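Local structure of envelopment polyprotein (Bovine Schmallenberg virus BH80/Germany/2011, 7A56) at residues A[352-357]-A[380-385]; A[376-381]-A[405-410]; A[388-393]-A[423-428]; A[356-361]-A[427-432]. The protein probably merges the viral envelope with a host-cell membrane through its Gc glycoprotein, a class II fusion protein whose fusion domains are in the postfusion conformation here. All blocks are in the same frame, centred on the assembly; numbering follows the deposited sequence.

Contact 1. Residues A[352-357]-A[380-385]; sequences TQATVT and STNTIG
Thr355 and Asn382 meet where the open end of a beta hairpin, strands 356-365 and 373-381, gives way to loop. The evidence for an antiparallel ladder is direct: Thr357 and Ser380 form a hydrogen-bonded pair, Thr357 N to Ser380 O and Ser380 N to Thr357 O both at 2.9 Å, and Val356 faces Thr381 as the next, non-hydrogen-bonded pair. One step further, Asn382 N still donates to Thr355 O at 3.1 Å, but the returning bond is made by a side chain, with Thr355 N reaching Asn382 OD1 at 2.7 Å. Chi1 of 65° sets the amide carbon CG of Asn382 between its own backbone N and carbonyl carbon, and the donor stands 47° above the amide carbonyl plane. A water accepts from Asn382 ND2 and donates to Gln353 O, carrying the link past the strand. On the outer face, Thr357 OG1 packs on Ser380 CB at 3.2 Å, while Thr357 OG1 and Ser380 OG each bond to a different carboxylate oxygen of Asp359. At the loop end Ala354 CB rests on Thr383 CG2 at 3.6 Å, and Thr383 OG1, also bonded to Ile53 N, donates to Ile384 O at 2.7 Å.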
loop_
_atom_site.group_PDB
_atom_site.type_symbol
_atom_site.label_atom_id
_atom_site.label_comp_id
_atom_site.label_asym_id
_atom_site.label_seq_id
_atom_site.Cartn_x
_atom_site.Cartn_y
_atom_site.Cartn_z
ATOM N N THR A 352 21.005 19.324 -19.893
ATOM C CA THR A 352 22.342 19.595 -19.413
ATOM C C THR A 352 22.448 18.928 -18.070
ATOM O O THR A 352 21.497 18.971 -17.292
ATOM C CB THR A 352 22.572 21.093 -19.261
ATOM O OG1 THR A 352 22.356 21.698 -20.532
ATOM C CG2 THR A 352 23.962 21.386 -18.753
ATOM N N GLN A 353 23.575 18.294 -17.800
ATOM C CA GLN A 353 23.716 17.737 -16.460
ATOM C C GLN A 353 23.892 18.844 -15.429
ATOM O O GLN A 353 24.660 19.786 -15.642
ATOM C CB GLN A 353 24.893 16.784 -16.407
ATOM C CG GLN A 353 24.468 15.379 -16.697
ATOM C CD GLN A 353 25.119 14.387 -15.762
ATOM O OE1 GLN A 353 25.948 14.755 -14.905
ATOM N NE2 GLN A 353 24.744 13.113 -15.910
ATOM N N ALA A 354 23.195 18.709 -14.295
ATOM C CA ALA A 354 23.337 19.695 -13.227
ATOM C C ALA A 354 24.752 19.670 -12.624
ATOM O O ALA A 354 25.427 18.646 -12.607
ATOM C CB ALA A 354 22.279 19.434 -12.141
ATOM N N THR A 355 25.208 20.822 -12.139
ATOM C CA THR A 355 26.456 20.917 -11.371
ATOM C C THR A 355 26.115 20.918 -9.878
ATOM O O THR A 355 25.635 21.921 -9.350
ATOM C CB THR A 355 27.221 22.172 -11.748
ATOM O OG1 THR A 355 27.494 22.143 -13.147
ATOM C CG2 THR A 355 28.575 22.272 -10.967
ATOM N N VAL A 356 26.339 19.792 -9.212
ATOM C CA VAL A 356 26.046 19.621 -7.787
ATOM C C VAL A 356 27.349 19.296 -7.075
ATOM O O VAL A 356 28.173 18.539 -7.599
ATOM C CB VAL A 356 25.001 18.514 -7.538
ATOM C CG1 VAL A 356 24.717 18.361 -6.046
ATOM C CG2 VAL A 356 23.719 18.809 -8.299
ATOM N N THR A 357 27.561 19.912 -5.909
ATOM C CA THR A 357 28.662 19.549 -5.031
ATOM C C THR A 357 28.113 19.238 -3.641
ATOM O O THR A 357 27.201 19.916 -3.148
ATOM C CB THR A 357 29.732 20.664 -4.920
ATOM O OG1 THR A 357 29.123 21.876 -4.443
ATOM C CG2 THR A 357 30.444 20.922 -6.287
ATOM N N SER A 380 25.521 22.217 -2.823
ATOM C CA SER A 380 25.448 23.330 -3.773
ATOM C C SER A 380 24.937 22.809 -5.115
ATOM O O SER A 380 25.241 21.683 -5.512
ATOM C CB SER A 380 26.806 24.005 -3.959
ATOM O OG SER A 380 27.095 24.842 -2.864
ATOM N N THR A 381 24.117 23.609 -5.780
ATOM C CA THR A 381 23.613 23.216 -7.091
ATOM C C THR A 381 23.419 24.465 -7.927
ATOM O O THR A 381 23.093 25.543 -7.412
ATOM C CB THR A 381 22.300 22.401 -6.983
ATOM O OG1 THR A 381 21.803 22.098 -8.289
ATOM C CG2 THR A 381 21.204 23.170 -6.170
ATOM N N ASN A 382 23.670 24.328 -9.224
ATOM C CA ASN A 382 23.472 25.461 -10.123
ATOM C C ASN A 382 22.027 25.548 -10.639
ATOM O O ASN A 382 21.710 26.470 -11.414
ATOM C CB ASN A 382 24.501 25.410 -11.285
ATOM C CG ASN A 382 24.324 24.194 -12.221
ATOM O OD1 ASN A 382 23.790 23.148 -11.864
ATOM N ND2 ASN A 382 24.795 24.352 -13.436
ATOM N N THR A 383 21.133 24.679 -10.150
ATOM C CA THR A 383 19.780 24.594 -10.677
ATOM C C THR A 383 18.865 23.863 -9.689
ATOM O O THR A 383 19.272 22.926 -9.012
ATOM C CB THR A 383 19.730 23.885 -12.057
ATOM O OG1 THR A 383 18.403 23.952 -12.596
ATOM C CG2 THR A 383 20.187 22.411 -12.032
ATOM N N ILE A 384 17.609 24.289 -9.670
ATOM C CA ILE A 384 16.537 23.420 -9.216
ATOM C C ILE A 384 16.575 22.167 -10.057
ATOM O O ILE A 384 16.726 22.241 -11.279
ATOM C CB ILE A 384 15.188 24.137 -9.373
ATOM C CG1 ILE A 384 15.140 25.371 -8.455
ATOM C CG2 ILE A 384 14.017 23.133 -9.130
ATOM C CD1 ILE A 384 13.983 26.312 -8.781
ATOM N N GLY A 385 16.444 21.003 -9.430
ATOM C CA GLY A 385 16.466 19.786 -10.226
ATOM C C GLY A 385 16.155 18.581 -9.351
ATOM O O GLY A 385 15.693 18.712 -8.215
HETATM O O HOH W 1 23.414 22.556 -15.505
#

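Contact 2. Residues A[376-381]-A[405-410]; sequences ALKLST and MQSEYS
Leu377 and Tyr409 form a reciprocal backbone pair, Leu377 N to Tyr409 O at 2.8 Å and Tyr409 N to Leu377 O at 2.9 Å. A third bond, from Leu379 N to Ser407 O at 3.0 Å, carries the antiparallel pattern past the first strand residue of 408-410, and a CA-H...O approach of Lys378 CA to the same Ser407 oxygen lies beside it. The two short axes run at 143° to each other, well away from strict antiparallel, so the strands splay. Within 405-410, the Tyr409 hydroxyl donates to Gln406 O at 2.9 Å, which ties the tip of the ring to the loop, and it accepts a weak bond from Asp403 N. A second bond, from Gln406 NE2 to Glu408 O, folds the Gln406 amide over one ring face, near the rim. The pair 373-381 and 408-414 sits in the middle of one four-stranded sheet of a beta sandwich, consistent with the immunoglobulin-like domain III of class II fusion proteins. Leu379 crosses Tyr409 at about a right angle from the ring face opposite Gln406, with CB 3.7 Å from Tyr409 CE1 and CD1 above the rim. Inward from here, Leu377 and Leu379 pack on Val424 and Val426 of the other sheet, and Tyr409 on Ile400. On the reverse face Lys378 and Glu408 run side by side; Lys378 CE comes within 3.7 Å of Glu408 OE2, but Lys378 NZ stays 4.6 Å from that oxygen, and its ion pair with Glu360 is long and weak.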
loop_
_atom_site.group_PDB
_atom_site.type_symbol
_atom_site.label_atom_id
_atom_site.label_comp_id
_atom_site.label_asym_id
_atom_site.label_seq_id
_atom_site.Cartn_x
_atom_site.Cartn_y
_atom_site.Cartn_z
ATOM N N ALA A 376 23.472 14.588 7.747
ATOM C CA ALA A 376 23.245 15.951 7.275
ATOM C C ALA A 376 24.214 16.266 6.138
ATOM O O ALA A 376 25.434 16.147 6.291
ATOM C CB ALA A 376 23.428 16.960 8.413
ATOM N N LEU A 377 23.671 16.684 5.013
ATOM C CA LEU A 377 24.444 17.122 3.866
ATOM C C LEU A 377 24.262 18.623 3.665
ATOM O O LEU A 377 23.141 19.148 3.764
ATOM C CB LEU A 377 23.997 16.368 2.604
ATOM C CG LEU A 377 24.474 14.913 2.447
ATOM C CD1 LEU A 377 23.806 13.974 3.434
ATOM C CD2 LEU A 377 24.203 14.413 1.036
ATOM N N LYS A 378 25.357 19.304 3.334
ATOM C CA LYS A 378 25.279 20.619 2.704
ATOM C C LYS A 378 25.624 20.485 1.217
ATOM O O LYS A 378 26.742 20.067 0.870
ATOM C CB LYS A 378 26.206 21.621 3.398
ATOM C CG LYS A 378 25.772 21.978 4.816
ATOM C CD LYS A 378 25.976 23.460 5.079
ATOM C CE LYS A 378 25.752 23.801 6.541
ATOM N NZ LYS A 378 26.979 23.650 7.392
ATOM N N LEU A 379 24.667 20.865 0.366
ATOM C CA LEU A 379 24.724 20.727 -1.094
ATOM C C LEU A 379 24.727 22.092 -1.758
ATOM O O LEU A 379 23.993 22.991 -1.333
ATOM C CB LEU A 379 23.522 19.982 -1.676
ATOM C CG LEU A 379 23.363 18.517 -1.340
ATOM C CD1 LEU A 379 22.461 17.880 -2.352
ATOM C CD2 LEU A 379 24.720 17.859 -1.309
ATOM N N SER A 380 25.521 22.217 -2.823
ATOM C CA SER A 380 25.448 23.330 -3.773
ATOM C C SER A 380 24.937 22.809 -5.115
ATOM O O SER A 380 25.241 21.683 -5.512
ATOM C CB SER A 380 26.806 24.005 -3.959
ATOM O OG SER A 380 27.095 24.842 -2.864
ATOM N N THR A 381 24.117 23.609 -5.780
ATOM C CA THR A 381 23.613 23.216 -7.091
ATOM C C THR A 381 23.419 24.465 -7.927
ATOM O O THR A 381 23.093 25.543 -7.412
ATOM C CB THR A 381 22.300 22.401 -6.983
ATOM O OG1 THR A 381 21.803 22.098 -8.289
ATOM C CG2 THR A 381 21.204 23.170 -6.170
ATOM N N MET A 405 18.023 27.452 -3.287
ATOM C CA MET A 405 17.629 28.255 -2.134
ATOM C C MET A 405 17.663 27.429 -0.862
ATOM O O MET A 405 17.286 27.940 0.200
ATOM C CB MET A 405 16.207 28.831 -2.289
ATOM C CG MET A 405 15.918 29.599 -3.569
ATOM S SD MET A 405 16.997 31.013 -3.597
ATOM C CE MET A 405 16.520 31.946 -2.179
ATOM N N GLN A 406 18.056 26.160 -0.958
ATOM C CA GLN A 406 18.200 25.312 0.234
ATOM C C GLN A 406 19.592 24.690 0.270
ATOM O O GLN A 406 20.014 24.060 -0.697
ATOM C CB GLN A 406 17.120 24.210 0.255
ATOM C CG GLN A 406 17.153 23.321 1.504
ATOM C CD GLN A 406 15.938 22.418 1.620
ATOM O OE1 GLN A 406 14.795 22.844 1.355
ATOM N NE2 GLN A 406 16.170 21.158 2.040
ATOM N N SER A 407 20.291 24.842 1.394
ATOM C CA SER A 407 21.640 24.300 1.476
ATOM C C SER A 407 21.731 23.031 2.312
ATOM O O SER A 407 22.628 22.217 2.078
ATOM C CB SER A 407 22.590 25.346 2.050
ATOM O OG SER A 407 22.718 25.156 3.441
ATOM N N GLU A 408 20.820 22.845 3.263
ATOM C CA GLU A 408 20.869 21.730 4.203
ATOM C C GLU A 408 19.843 20.672 3.808
ATOM O O GLU A 408 18.679 20.994 3.528
ATOM C CB GLU A 408 20.626 22.232 5.629
ATOM C CG GLU A 408 21.790 23.036 6.157
ATOM C CD GLU A 408 21.580 23.500 7.589
ATOM O OE1 GLU A 408 20.551 23.124 8.207
ATOM O OE2 GLU A 408 22.453 24.238 8.102
ATOM N N TYR A 409 20.295 19.419 3.736
ATOM C CA TYR A 409 19.487 18.263 3.357
ATOM C C TYR A 409 19.810 17.158 4.351
ATOM O O TYR A 409 20.953 17.053 4.781
ATOM C CB TYR A 409 19.816 17.789 1.919
ATOM C CG TYR A 409 19.569 18.847 0.872
ATOM C CD1 TYR A 409 20.472 19.891 0.685
ATOM C CD2 TYR A 409 18.413 18.808 0.070
ATOM C CE1 TYR A 409 20.234 20.878 -0.249
ATOM C CE2 TYR A 409 18.170 19.794 -0.882
ATOM C CZ TYR A 409 19.073 20.814 -1.026
ATOM O OH TYR A 409 18.823 21.780 -1.938
ATOM N N SER A 410 18.826 16.363 4.764
ATOM C CA SER A 410 19.146 15.247 5.653
ATOM C C SER A 410 18.553 13.961 5.107
ATOM O O SER A 410 17.462 13.966 4.542
ATOM C CB SER A 410 18.648 15.478 7.085
ATOM O OG SER A 410 17.286 15.808 7.095
#

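Contact 3. Residues A[388-393]-A[423-428]; sequences SIKSNC and SVSVCS. With PO4 (phosphate ion), chain J.
Ser391 and Asn392 take hold of Ser423 largely through their side chains at the end of an otherwise regular antiparallel ladder. Ser391 OG donates to Ser423 O at 2.8 Å, nearly along the C=O axis, and accepts from Cys393 N, which closes an ST turn; anti to its backbone N (chi1 172°), the hydroxyl can serve both. Asn392 OD1 accepts from Ser423 N at 2.8 Å, the donor standing 42° above the amide carbonyl plane, whereas the backbone bond from Asn392 N to Ser423 O is weak. Asn392 ND2 is occupied by Thr421 O. The regular part rests on the Lys390-Ser425 pair, both backbone bonds at 2.9 Å, and on Cys427 N to Ser388 O at 3.0 Å. One water joins Ser388 O, Ser425 OG and Cys427 O. Lys390 NZ holds a phosphate, probably from the crystallisation liquor, 3.0 Å from its O3; Lys398 of the same chain and Gln197 of the second subunit also bind it. On the other face Ile389 CG1 lies 4.1 Å from both Val424 CG1 and Val426 CG2. That face turns to the opposing sheet: Ile389 meets Ile411 of strand 408-414, while Val424 and Val426 cover Leu377 and Leu379 of strand 373-381.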
loop_
_atom_site.group_PDB
_atom_site.type_symbol
_atom_site.label_atom_id
_atom_site.label_comp_id
_atom_site.label_asym_id
_atom_site.label_seq_id
_atom_site.Cartn_x
_atom_site.Cartn_y
_atom_site.Cartn_z
ATOM N N SER A 388 19.635 11.543 -8.742
ATOM C CA SER A 388 19.793 10.228 -8.128
ATOM C C SER A 388 20.646 10.310 -6.849
ATOM O O SER A 388 21.716 10.927 -6.840
ATOM C CB SER A 388 20.458 9.296 -9.135
ATOM O OG SER A 388 20.237 7.968 -8.764
ATOM N N ILE A 389 20.201 9.685 -5.763
ATOM C CA ILE A 389 21.035 9.615 -4.563
ATOM C C ILE A 389 21.433 8.155 -4.367
ATOM O O ILE A 389 20.593 7.249 -4.486
ATOM C CB ILE A 389 20.337 10.264 -3.341
ATOM C CG1 ILE A 389 21.243 10.196 -2.097
ATOM C CG2 ILE A 389 18.905 9.741 -3.094
ATOM C CD1 ILE A 389 20.780 11.122 -0.947
ATOM N N LYS A 390 22.732 7.918 -4.146
ATOM C CA LYS A 390 23.250 6.571 -3.900
ATOM C C LYS A 390 24.160 6.542 -2.666
ATOM O O LYS A 390 24.660 7.571 -2.221
ATOM C CB LYS A 390 23.990 6.049 -5.141
ATOM C CG LYS A 390 23.011 5.916 -6.350
ATOM C CD LYS A 390 23.561 5.131 -7.491
ATOM C CE LYS A 390 22.560 5.167 -8.654
ATOM N NZ LYS A 390 21.166 4.789 -8.278
ATOM N N SER A 391 24.393 5.346 -2.123
ATOM C CA SER A 391 25.275 5.178 -0.975
ATOM C C SER A 391 25.786 3.744 -0.948
ATOM O O SER A 391 25.214 2.847 -1.580
ATOM C CB SER A 391 24.562 5.524 0.353
ATOM O OG SER A 391 25.325 5.201 1.528
ATOM N N ASN A 392 26.896 3.546 -0.225
ATOM C CA ASN A 392 27.287 2.185 0.119
ATOM C C ASN A 392 26.320 1.586 1.134
ATOM O O ASN A 392 26.169 0.365 1.196
ATOM C CB ASN A 392 28.728 2.133 0.638
ATOM C CG ASN A 392 28.956 3.025 1.850
ATOM O OD1 ASN A 392 28.428 4.128 1.938
ATOM N ND2 ASN A 392 29.736 2.541 2.791
ATOM N N CYS A 393 25.630 2.420 1.895
ATOM C CA CYS A 393 24.569 1.936 2.749
ATOM C C CYS A 393 23.262 1.865 1.977
ATOM O O CYS A 393 23.157 2.331 0.836
ATOM C CB CYS A 393 24.431 2.838 3.975
ATOM S SG CYS A 393 25.980 3.009 4.865
ATOM N N SER A 423 29.724 6.539 2.344
ATOM C CA SER A 423 29.819 7.219 1.050
ATOM C C SER A 423 28.429 7.566 0.538
ATOM O O SER A 423 27.494 6.779 0.703
ATOM C CB SER A 423 30.520 6.335 0.021
ATOM O OG SER A 423 30.936 7.129 -1.077
ATOM N N VAL A 424 28.296 8.739 -0.093
ATOM C CA VAL A 424 27.023 9.185 -0.640
ATOM C C VAL A 424 27.310 9.953 -1.925
ATOM O O VAL A 424 28.250 10.756 -1.993
ATOM C CB VAL A 424 26.221 10.079 0.335
ATOM C CG1 VAL A 424 24.989 10.648 -0.378
ATOM C CG2 VAL A 424 25.813 9.312 1.628
ATOM N N SER A 425 26.488 9.712 -2.941
ATOM C CA SER A 425 26.573 10.474 -4.178
ATOM C C SER A 425 25.211 11.089 -4.445
ATOM O O SER A 425 24.171 10.475 -4.159
ATOM C CB SER A 425 27.058 9.591 -5.360
ATOM O OG SER A 425 26.038 8.760 -5.900
ATOM N N VAL A 426 25.224 12.318 -4.966
ATOM C CA VAL A 426 24.014 13.015 -5.406
ATOM C C VAL A 426 24.280 13.585 -6.808
ATOM O O VAL A 426 25.164 14.426 -6.970
ATOM C CB VAL A 426 23.646 14.142 -4.431
ATOM C CG1 VAL A 426 22.371 14.834 -4.896
ATOM C CG2 VAL A 426 23.504 13.561 -2.976
ATOM N N CYS A 427 23.504 13.156 -7.797
ATOM C CA CYS A 427 23.829 13.437 -9.216
ATOM C C CYS A 427 25.275 12.961 -9.411
ATOM O O CYS A 427 25.634 11.844 -9.018
ATOM C CB CYS A 427 23.564 14.914 -9.541
ATOM S SG CYS A 427 21.847 15.381 -10.103
ATOM N N SER A 428 26.169 13.760 -9.957
ATOM C CA SER A 428 27.517 13.240 -10.128
ATOM C C SER A 428 28.442 13.548 -8.938
ATOM O O SER A 428 29.615 13.177 -8.979
ATOM C CB SER A 428 28.115 13.759 -11.452
ATOM O OG SER A 428 28.341 15.149 -11.367
HETATM P P PO4 J . 21.378 1.337 -6.991
HETATM O O1 PO4 J . 21.044 -0.100 -6.691
HETATM O O2 PO4 J . 22.339 1.856 -5.929
HETATM O O3 PO4 J . 20.147 2.214 -7.021
HETATM O O4 PO4 J . 22.009 1.422 -8.359
HETATM O O HOH W 2 24.261 9.795 -7.639
#

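Contact 4. Residues A[356-361]-A[427-432]; sequences VTIDEI and CSASAY
Ile358 and Ala431 form the tight part of this contact, with Ile358 CG2 3.5 Å from Ala431 CB. At chi1 of -61° CG1 of Ile358 is anti to the carbonyl carbon, which brings it to 4.0 Å from Ala429 CB and leaves CG2 for Ala431; the delta carbon CD1 rests on the backbone at Ala429 O and Ser430 C. Ile361 CG2 comes to the same Ala431 CB at 3.8 Å. At the other end Ala429 CB presses on Val356 O at 3.2 Å, and Val356 CG2 meets Cys427 CB, whose sulfur is bonded to Cys387. No direct hydrogen bond crosses the contact. Its looser border is bridged by water: one accepts from Ile358 N at 2.7 Å and donates weakly to Ser430 O, another accepts from Val356 N and is hydrogen-bonded to Ser428 OG. At Thr357, Ser430 and Tyr432 the bond to CB leads away from the partner strand. A classic beta bulge sets Asp359 and Glu360 opposite the single Lys378 of the neighbouring strand. The strands run 19° apart, their axes 5.9 Å at closest approach, and belong to different sheets whose edges draw together here, consistent with the closed edge of an immunoglobulin-like beta sandwich.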
loop_
_atom_site.group_PDB
_atom_site.type_symbol
_atom_site.label_atom_id
_atom_site.label_comp_id
_atom_site.label_asym_id
_atom_site.label_seq_id
_atom_site.Cartn_x
_atom_site.Cartn_y
_atom_site.Cartn_z
ATOM N N VAL A 356 26.339 19.792 -9.212
ATOM C CA VAL A 356 26.046 19.621 -7.787
ATOM C C VAL A 356 27.349 19.296 -7.075
ATOM O O VAL A 356 28.173 18.539 -7.599
ATOM C CB VAL A 356 25.001 18.514 -7.538
ATOM C CG1 VAL A 356 24.717 18.361 -6.046
ATOM C CG2 VAL A 356 23.719 18.809 -8.299
ATOM N N THR A 357 27.561 19.912 -5.909
ATOM C CA THR A 357 28.662 19.549 -5.031
ATOM C C THR A 357 28.113 19.238 -3.641
ATOM O O THR A 357 27.201 19.916 -3.148
ATOM C CB THR A 357 29.732 20.664 -4.920
ATOM O OG1 THR A 357 29.123 21.876 -4.443
ATOM C CG2 THR A 357 30.444 20.922 -6.287
ATOM N N ILE A 358 28.668 18.209 -3.007
ATOM C CA ILE A 358 28.376 17.925 -1.599
ATOM C C ILE A 358 29.405 18.665 -0.757
ATOM O O ILE A 358 30.540 18.217 -0.610
ATOM C CB ILE A 358 28.387 16.432 -1.306
ATOM C CG1 ILE A 358 27.318 15.749 -2.158
ATOM C CG2 ILE A 358 28.218 16.232 0.226
ATOM C CD1 ILE A 358 27.369 14.248 -2.160
ATOM N N ASP A 359 29.019 19.827 -0.223
ATOM C CA ASP A 359 29.994 20.682 0.436
ATOM C C ASP A 359 30.388 20.110 1.782
ATOM O O ASP A 359 31.552 20.206 2.186
ATOM C CB ASP A 359 29.439 22.098 0.599
ATOM C CG ASP A 359 29.006 22.704 -0.731
ATOM O OD1 ASP A 359 29.598 22.313 -1.749
ATOM O OD2 ASP A 359 28.090 23.554 -0.764
ATOM N N GLU A 360 29.442 19.509 2.490
ATOM C CA GLU A 360 29.875 18.751 3.655
ATOM C C GLU A 360 28.870 17.659 3.943
ATOM O O GLU A 360 27.747 17.672 3.432
ATOM C CB GLU A 360 30.089 19.634 4.868
ATOM C CG GLU A 360 29.164 20.791 5.070
ATOM C CD GLU A 360 29.508 21.530 6.362
ATOM O OE1 GLU A 360 30.106 22.631 6.285
ATOM O OE2 GLU A 360 29.216 20.981 7.460
ATOM N N ILE A 361 29.310 16.688 4.740
ATOM C CA ILE A 361 28.475 15.557 5.136
ATOM C C ILE A 361 28.891 15.123 6.533
ATOM O O ILE A 361 30.074 14.885 6.803
ATOM C CB ILE A 361 28.569 14.382 4.140
ATOM C CG1 ILE A 361 27.797 13.169 4.655
ATOM C CG2 ILE A 361 30.026 14.027 3.848
ATOM C CD1 ILE A 361 27.681 12.046 3.606
ATOM N N CYS A 427 23.504 13.156 -7.797
ATOM C CA CYS A 427 23.829 13.437 -9.216
ATOM C C CYS A 427 25.275 12.961 -9.411
ATOM O O CYS A 427 25.634 11.844 -9.018
ATOM C CB CYS A 427 23.564 14.914 -9.541
ATOM S SG CYS A 427 21.847 15.381 -10.103
ATOM N N SER A 428 26.169 13.760 -9.957
ATOM C CA SER A 428 27.517 13.240 -10.128
ATOM C C SER A 428 28.442 13.548 -8.938
ATOM O O SER A 428 29.615 13.177 -8.979
ATOM C CB SER A 428 28.115 13.759 -11.452
ATOM O OG SER A 428 28.341 15.149 -11.367
ATOM N N ALA A 429 27.943 14.162 -7.864
ATOM C CA ALA A 429 28.813 14.541 -6.753
ATOM C C ALA A 429 28.946 13.389 -5.764
ATOM O O ALA A 429 28.012 12.622 -5.552
ATOM C CB ALA A 429 28.274 15.781 -6.035
ATOM N N SER A 430 30.127 13.273 -5.161
ATOM C CA SER A 430 30.401 12.237 -4.172
ATOM C C SER A 430 31.016 12.842 -2.920
ATOM O O SER A 430 31.730 13.851 -2.984
ATOM C CB SER A 430 31.365 11.206 -4.718
ATOM O OG SER A 430 31.062 9.959 -4.159
ATOM N N ALA A 431 30.780 12.189 -1.780
ATOM C CA ALA A 431 31.449 12.577 -0.543
ATOM C C ALA A 431 31.416 11.395 0.405
ATOM O O ALA A 431 30.565 10.506 0.282
ATOM C CB ALA A 431 30.803 13.803 0.105
ATOM N N TYR A 432 32.361 11.391 1.352
ATOM C CA TYR A 432 32.426 10.334 2.350
ATOM C C TYR A 432 32.800 10.917 3.707
ATOM O O TYR A 432 33.426 11.979 3.800
ATOM C CB TYR A 432 33.399 9.220 1.920
ATOM C CG TYR A 432 34.854 9.612 1.864
ATOM C CD1 TYR A 432 35.413 10.157 0.706
ATOM C CD2 TYR A 432 35.690 9.409 2.968
ATOM C CE1 TYR A 432 36.783 10.505 0.663
ATOM C CE2 TYR A 432 37.041 9.754 2.937
ATOM C CZ TYR A 432 37.582 10.299 1.783
ATOM O OH TYR A 432 38.926 10.640 1.766
HETATM O O HOH W 3 26.576 16.849 -10.207
HETATM O O HOH W 4 30.894 17.035 -3.985
#

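From the N terminus, residues 352-357 open contact 1 and the overlapping 356-361 opens contact 4. Contact 1 closes first, at 380-385, pairing the ends of hairpin 356-365/373-381. Contact 2 opens at 376-381, sharing Ser380 and Thr381 with that closure, and ends at 405-410. Contact 3 starts inside this loop, at 388-393, and closes beyond it at 423-428, so contacts 2 and 3 cross. Contact 4 closes last, at 427-432, with contact 2 nested wholly inside its loop. Contacts 1 and 2 join neighbouring strands of one sheet and contact 3 those of the other, while contact 4 spans the two sheets at their edges.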